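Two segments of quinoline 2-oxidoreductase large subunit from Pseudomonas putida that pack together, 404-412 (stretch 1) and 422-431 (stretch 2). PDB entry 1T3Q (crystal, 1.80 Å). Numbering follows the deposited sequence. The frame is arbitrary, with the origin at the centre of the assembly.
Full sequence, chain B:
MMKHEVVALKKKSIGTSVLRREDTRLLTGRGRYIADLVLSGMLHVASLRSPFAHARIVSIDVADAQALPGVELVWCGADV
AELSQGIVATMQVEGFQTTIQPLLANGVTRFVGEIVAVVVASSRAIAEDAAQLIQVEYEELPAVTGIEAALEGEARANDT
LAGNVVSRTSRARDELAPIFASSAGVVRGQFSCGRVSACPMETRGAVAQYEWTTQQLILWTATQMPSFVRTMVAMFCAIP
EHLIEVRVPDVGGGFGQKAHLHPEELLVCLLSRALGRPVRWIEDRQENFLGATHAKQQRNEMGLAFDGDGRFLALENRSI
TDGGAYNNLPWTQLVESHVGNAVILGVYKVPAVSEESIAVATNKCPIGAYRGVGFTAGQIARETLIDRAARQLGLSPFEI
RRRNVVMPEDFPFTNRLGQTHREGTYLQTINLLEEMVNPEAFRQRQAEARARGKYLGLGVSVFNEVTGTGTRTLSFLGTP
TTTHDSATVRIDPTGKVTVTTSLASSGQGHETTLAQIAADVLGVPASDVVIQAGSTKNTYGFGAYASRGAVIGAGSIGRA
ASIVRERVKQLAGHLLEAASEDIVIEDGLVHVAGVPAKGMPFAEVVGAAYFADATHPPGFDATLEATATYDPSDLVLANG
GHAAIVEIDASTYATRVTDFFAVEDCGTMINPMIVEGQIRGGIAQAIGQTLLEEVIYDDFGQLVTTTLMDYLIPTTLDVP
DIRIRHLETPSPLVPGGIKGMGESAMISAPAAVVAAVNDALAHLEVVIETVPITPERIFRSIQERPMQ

Stretch 1 (404-412) NVVMPEDFP
Stretch 2, residues 422-431: REGTYLQTIN

Two segments can pack closely without one direct hydrogen bond between them, as 404-412 and 422-431 of this oxidoreductase illustrate. Apolar side chains fill the centre, in van der Waals contacts that keep hydrocarbon out of water. Phe411 (chi1 m, chi2 78°) and Tyr426 (m, chi2 -20°) meet obliquely, ring centroids 5.6 Å apart and planes at 48°, with Phe411 CZ 4.0 Å from Tyr426 CE2 over one face of the tyrosine. The Phe411 ring also lies obliquely on the 422-424 backbone, CD2 3.2 Å from Arg422 C. Val405 (p) comes closer: its CG2 lies 3.1 Å from Tyr426 CB, while its CB is 4.2 Å from Ile430 CD1. Leu427 (t, p) offers CD2 to Met407 CE at 3.8 Å and to Pro408 CD at 4.0 Å; Met407 (m, m, m) points its CA-to-CB bond away from stretch 2, yet its end comes nearer.

Stretch 2 is extended at Gly424 (phi/psi -169/170) and enters a helix at Tyr426 (-54/-58), where Thr429 N and OG1 both donate to Thr425 O (2.8 Å each). Stretch 1, extended at Val405 (-72/151), turns at 407-410, Asp410 N bonding Met407 O (2.7 Å) and Met407 N bonding Asp410 OD1 (2.9 Å). CA atoms pair Met407 with Leu427 (6.4 Å) and, past a cis peptide, Pro412 with Arg422 (4.6 Å), so these parts run in roughly opposite directions.

At the polar edge, Arg422 (m, t, t) points CA-to-CB away, its NH2 3.9 Å from Pro412 CB. One water bridges the backbones, donating to Val406 O (2.7 Å) and accepting from Leu427 N (2.9 Å).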

ATOM      1  N   ASN B 404     -27.874 -30.432 -40.120  1.00 22.41           N
ATOM      2  CA  ASN B 404     -27.678 -29.015 -40.412  1.00 22.26           C
ATOM      3  C   ASN B 404     -26.369 -28.425 -39.908  1.00 22.68           C
ATOM      4  O   ASN B 404     -25.993 -27.315 -40.285  1.00 22.00           O
ATOM      5  CB  ASN B 404     -28.848 -28.221 -39.840  1.00 22.22           C
ATOM      6  CG  ASN B 404     -30.143 -28.507 -40.562  1.00 22.70           C
ATOM      7  OD1 ASN B 404     -30.348 -28.053 -41.690  1.00 23.59           O
ATOM      8  ND2 ASN B 404     -31.021 -29.278 -39.928  1.00 19.77           N
ATOM      9  N   VAL B 405     -25.671 -29.168 -39.060  1.00 22.03           N
ATOM     10  CA  VAL B 405     -24.418 -28.692 -38.495  1.00 21.82           C
ATOM     11  C   VAL B 405     -23.276 -28.669 -39.505  1.00 22.83           C
ATOM     12  O   VAL B 405     -23.264 -29.445 -40.464  1.00 23.02           O
ATOM     13  CB  VAL B 405     -23.997 -29.580 -37.295  1.00 23.29           C
ATOM     14  CG1 VAL B 405     -23.577 -30.960 -37.785  1.00 21.97           C
ATOM     15  CG2 VAL B 405     -22.885 -28.930 -36.533  1.00 24.53           C
ATOM     16  N   VAL B 406     -22.327 -27.760 -39.307  1.00 21.86           N
ATOM     17  CA  VAL B 406     -21.170 -27.710 -40.185  1.00 21.65           C
ATOM     18  C   VAL B 406     -20.467 -29.030 -39.902  1.00 22.38           C
ATOM     19  O   VAL B 406     -20.118 -29.321 -38.755  1.00 22.30           O
ATOM     20  CB  VAL B 406     -20.228 -26.539 -39.839  1.00 21.51           C
ATOM     21  CG1 VAL B 406     -18.941 -26.649 -40.647  1.00 22.65           C
ATOM     22  CG2 VAL B 406     -20.913 -25.216 -40.140  1.00 21.82           C
ATOM     23  N   MET B 407     -20.277 -29.831 -40.943  1.00 22.43           N
ATOM     24  CA  MET B 407     -19.654 -31.142 -40.807  1.00 23.06           C
ATOM     25  C   MET B 407     -18.128 -31.119 -40.834  1.00 23.24           C
ATOM     26  O   MET B 407     -17.515 -30.173 -41.332  1.00 23.22           O
ATOM     27  CB  MET B 407     -20.167 -32.066 -41.916  1.00 24.55           C
ATOM     28  CG  MET B 407     -21.662 -32.348 -41.860  1.00 27.06           C
ATOM     29  SD  MET B 407     -22.123 -33.431 -40.491  1.00 29.80           S
ATOM     30  CE  MET B 407     -21.710 -35.050 -41.202  1.00 29.48           C
ATOM     31  N   PRO B 408     -17.494 -32.175 -40.293  1.00 23.71           N
ATOM     32  CA  PRO B 408     -16.033 -32.263 -40.265  1.00 23.88           C
ATOM     33  C   PRO B 408     -15.434 -32.014 -41.650  1.00 25.29           C
ATOM     34  O   PRO B 408     -14.423 -31.323 -41.792  1.00 26.39           O
ATOM     35  CB  PRO B 408     -15.787 -33.685 -39.770  1.00 24.13           C
ATOM     36  CG  PRO B 408     -16.950 -33.912 -38.840  1.00 23.38           C
ATOM     37  CD  PRO B 408     -18.105 -33.349 -39.639  1.00 23.01           C
ATOM     38  N   GLU B 409     -16.082 -32.575 -42.664  1.00 25.66           N
ATOM     39  CA  GLU B 409     -15.642 -32.444 -44.052  1.00 26.22           C
ATOM     40  C   GLU B 409     -15.850 -31.028 -44.594  1.00 27.13           C
ATOM     41  O   GLU B 409     -15.268 -30.658 -45.616  1.00 27.33           O
ATOM     42  CB  GLU B 409     -16.414 -33.440 -44.925  1.00 26.53           C
ATOM     43  N   ASP B 410     -16.672 -30.239 -43.906  1.00 25.69           N
ATOM     44  CA  ASP B 410     -16.969 -28.871 -44.338  1.00 25.86           C
ATOM     45  C   ASP B 410     -15.912 -27.809 -44.036  1.00 25.43           C
ATOM     46  O   ASP B 410     -15.798 -26.823 -44.771  1.00 25.56           O
ATOM     47  CB  ASP B 410     -18.305 -28.416 -43.743  1.00 25.73           C
ATOM     48  CG  ASP B 410     -19.483 -29.173 -44.313  1.00 27.50           C
ATOM     49  OD1 ASP B 410     -20.575 -29.099 -43.717  1.00 25.90           O
ATOM     50  OD2 ASP B 410     -19.318 -29.835 -45.365  1.00 29.70           O
ATOM     51  N   PHE B 411     -15.151 -27.994 -42.961  1.00 24.92           N
ATOM     52  CA  PHE B 411     -14.127 -27.024 -42.584  1.00 25.14           C
ATOM     53  C   PHE B 411     -13.035 -26.901 -43.642  1.00 25.53           C
ATOM     54  O   PHE B 411     -12.498 -27.907 -44.105  1.00 25.56           O
ATOM     55  CB  PHE B 411     -13.473 -27.413 -41.256  1.00 25.04           C
ATOM     56  CG  PHE B 411     -14.425 -27.475 -40.095  1.00 25.85           C
ATOM     57  CD1 PHE B 411     -15.272 -28.566 -39.926  1.00 27.48           C
ATOM     58  CD2 PHE B 411     -14.459 -26.451 -39.156  1.00 26.70           C
ATOM     59  CE1 PHE B 411     -16.138 -28.637 -38.834  1.00 28.51           C
ATOM     60  CE2 PHE B 411     -15.320 -26.510 -38.061  1.00 26.82           C
ATOM     61  CZ  PHE B 411     -16.159 -27.606 -37.899  1.00 26.26           C
ATOM     62  N   PRO B 412     -12.674 -25.662 -44.022  1.00 24.58           N
ATOM     63  CA  PRO B 412     -13.222 -24.395 -43.522  1.00 23.57           C
ATOM     64  C   PRO B 412     -14.533 -24.058 -44.214  1.00 24.73           C
ATOM     65  O   PRO B 412     -14.682 -24.283 -45.418  1.00 25.57           O
ATOM     66  CB  PRO B 412     -12.121 -23.394 -43.852  1.00 22.34           C
ATOM     67  CG  PRO B 412     -11.598 -23.924 -45.163  1.00 22.88           C
ATOM     68  CD  PRO B 412     -11.509 -25.418 -44.896  1.00 25.33           C
ATOM     69  N   ARG B 422     -13.333 -23.023 -38.746  1.00 21.34           N
ATOM     70  CA  ARG B 422     -12.070 -23.644 -39.139  1.00 20.22           C
ATOM     71  C   ARG B 422     -11.709 -24.945 -38.423  1.00 21.91           C
ATOM     72  O   ARG B 422     -11.159 -25.859 -39.038  1.00 20.90           O
ATOM     73  CB  ARG B 422     -10.937 -22.623 -38.992  1.00 19.25           C
ATOM     74  CG  ARG B 422     -11.133 -21.400 -39.888  1.00 17.64           C
ATOM     75  CD  ARG B 422      -9.966 -20.430 -39.831  1.00 20.00           C
ATOM     76  NE  ARG B 422     -10.229 -19.258 -40.664  1.00 20.07           N
ATOM     77  CZ  ARG B 422     -10.212 -19.264 -41.994  1.00 23.21           C
ATOM     78  NH1 ARG B 422     -10.473 -18.151 -42.662  1.00 23.61           N
ATOM     79  NH2 ARG B 422      -9.913 -20.375 -42.658  1.00 22.69           N
ATOM     80  N   GLU B 423     -11.993 -25.031 -37.128  1.00 21.42           N
ATOM     81  CA  GLU B 423     -11.702 -26.256 -36.388  1.00 22.01           C
ATOM     82  C   GLU B 423     -12.581 -26.329 -35.145  1.00 22.94           C
ATOM     83  O   GLU B 423     -12.536 -25.447 -34.283  1.00 22.30           O
ATOM     84  CB  GLU B 423     -10.212 -26.334 -36.000  1.00 21.86           C
ATOM     85  CG  GLU B 423      -9.789 -25.534 -34.758  1.00 22.29           C
ATOM     86  CD  GLU B 423      -9.636 -24.042 -35.012  1.00 23.76           C
ATOM     87  OE1 GLU B 423      -9.928 -23.256 -34.085  1.00 21.96           O
ATOM     88  OE2 GLU B 423      -9.210 -23.650 -36.122  1.00 22.15           O
ATOM     89  N   GLY B 424     -13.393 -27.377 -35.074  1.00 24.26           N
ATOM     90  CA  GLY B 424     -14.288 -27.563 -33.941  1.00 24.83           C
ATOM     91  C   GLY B 424     -14.908 -28.945 -33.954  1.00 24.80           C
ATOM     92  O   GLY B 424     -14.791 -29.672 -34.944  1.00 25.45           O
ATOM     93  N   THR B 425     -15.581 -29.306 -32.866  1.00 22.75           N
ATOM     94  CA  THR B 425     -16.203 -30.621 -32.746  1.00 21.65           C
ATOM     95  C   THR B 425     -17.727 -30.587 -32.704  1.00 21.12           C
ATOM     96  O   THR B 425     -18.344 -31.249 -31.870  1.00 22.66           O
ATOM     97  CB  THR B 425     -15.696 -31.332 -31.479  1.00 22.36           C
ATOM     98  OG1 THR B 425     -15.760 -30.426 -30.368  1.00 22.10           O
ATOM     99  CG2 THR B 425     -14.261 -31.799 -31.668  1.00 20.01           C
ATOM    100  N   TYR B 426     -18.340 -29.838 -33.613  1.00 21.45           N
ATOM    101  CA  TYR B 426     -19.792 -29.733 -33.632  1.00 20.62           C
ATOM    102  C   TYR B 426     -20.500 -31.079 -33.688  1.00 21.29           C
ATOM    103  O   TYR B 426     -21.308 -31.396 -32.817  1.00 21.33           O
ATOM    104  CB  TYR B 426     -20.257 -28.883 -34.818  1.00 22.10           C
ATOM    105  CG  TYR B 426     -19.620 -27.515 -34.933  1.00 21.36           C
ATOM    106  CD1 TYR B 426     -19.010 -26.898 -33.838  1.00 19.85           C
ATOM    107  CD2 TYR B 426     -19.664 -26.818 -36.139  1.00 21.88           C
ATOM    108  CE1 TYR B 426     -18.462 -25.621 -33.945  1.00 22.11           C
ATOM    109  CE2 TYR B 426     -19.123 -25.547 -36.258  1.00 22.83           C
ATOM    110  CZ  TYR B 426     -18.524 -24.951 -35.161  1.00 22.37           C
ATOM    111  OH  TYR B 426     -18.001 -23.684 -35.283  1.00 22.20           O
ATOM    112  N   LEU B 427     -20.209 -31.868 -34.722  1.00 20.96           N
ATOM    113  CA  LEU B 427     -20.844 -33.170 -34.879  1.00 20.52           C
ATOM    114  C   LEU B 427     -20.567 -34.092 -33.702  1.00 20.87           C
ATOM    115  O   LEU B 427     -21.487 -34.693 -33.148  1.00 21.40           O
ATOM    116  CB  LEU B 427     -20.379 -33.857 -36.173  1.00 20.26           C
ATOM    117  CG  LEU B 427     -21.021 -35.234 -36.405  1.00 21.12           C
ATOM    118  CD1 LEU B 427     -22.536 -35.083 -36.474  1.00 22.19           C
ATOM    119  CD2 LEU B 427     -20.494 -35.858 -37.687  1.00 21.92           C
ATOM    120  N   GLN B 428     -19.300 -34.208 -33.322  1.00 20.54           N
ATOM    121  CA  GLN B 428     -18.928 -35.081 -32.216  1.00 22.38           C
ATOM    122  C   GLN B 428     -19.602 -34.665 -30.911  1.00 21.79           C
ATOM    123  O   GLN B 428     -19.885 -35.510 -30.059  1.00 20.29           O
ATOM    124  CB  GLN B 428     -17.407 -35.115 -32.049  1.00 24.61           C
ATOM    125  CG  GLN B 428     -16.937 -35.961 -30.876  1.00 31.49           C
ATOM    126  CD  GLN B 428     -15.456 -36.301 -30.937  1.00 33.54           C
ATOM    127  OE1 GLN B 428     -14.649 -35.541 -31.482  1.00 34.27           O
ATOM    128  NE2 GLN B 428     -15.091 -37.440 -30.360  1.00 33.24           N
ATOM    129  N   THR B 429     -19.872 -33.372 -30.758  1.00 20.11           N
ATOM    130  CA  THR B 429     -20.543 -32.891 -29.548  1.00 20.10           C
ATOM    131  C   THR B 429     -21.979 -33.411 -29.494  1.00 18.88           C
ATOM    132  O   THR B 429     -22.444 -33.875 -28.456  1.00 20.16           O
ATOM    133  CB  THR B 429     -20.562 -31.349 -29.490  1.00 18.12           C
ATOM    134  OG1 THR B 429     -19.243 -30.872 -29.197  1.00 17.92           O
ATOM    135  CG2 THR B 429     -21.523 -30.865 -28.421  1.00 21.35           C
ATOM    136  N   ILE B 430     -22.678 -33.335 -30.621  1.00 18.97           N
ATOM    137  CA  ILE B 430     -24.051 -33.812 -30.698  1.00 18.95           C
ATOM    138  C   ILE B 430     -24.115 -35.300 -30.328  1.00 20.43           C
ATOM    139  O   ILE B 430     -24.969 -35.721 -29.549  1.00 19.62           O
ATOM    140  CB  ILE B 430     -24.615 -33.634 -32.124  1.00 18.41           C
ATOM    141  CG1 ILE B 430     -24.633 -32.147 -32.496  1.00 20.54           C
ATOM    142  CG2 ILE B 430     -26.009 -34.241 -32.212  1.00 19.76           C
ATOM    143  CD1 ILE B 430     -25.018 -31.873 -33.941  1.00 18.69           C
ATOM    144  N   ASN B 431     -23.201 -36.085 -30.892  1.00 20.83           N
ATOM    145  CA  ASN B 431     -23.153 -37.520 -30.643  1.00 21.73           C
ATOM    146  C   ASN B 431     -22.807 -37.857 -29.199  1.00 22.19           C
ATOM    147  O   ASN B 431     -23.410 -38.751 -28.605  1.00 23.67           O
ATOM    148  CB  ASN B 431     -22.137 -38.177 -31.580  1.00 22.22           C
ATOM    149  CG  ASN B 431     -22.591 -38.175 -33.027  1.00 23.55           C
ATOM    150  OD1 ASN B 431     -21.778 -38.290 -33.949  1.00 27.54           O
ATOM    151  ND2 ASN B 431     -23.893 -38.062 -33.236  1.00 22.26           N
TER
HETATM  152  O   HOH W   1     -18.764 -30.936 -37.009  1.00 24.48           O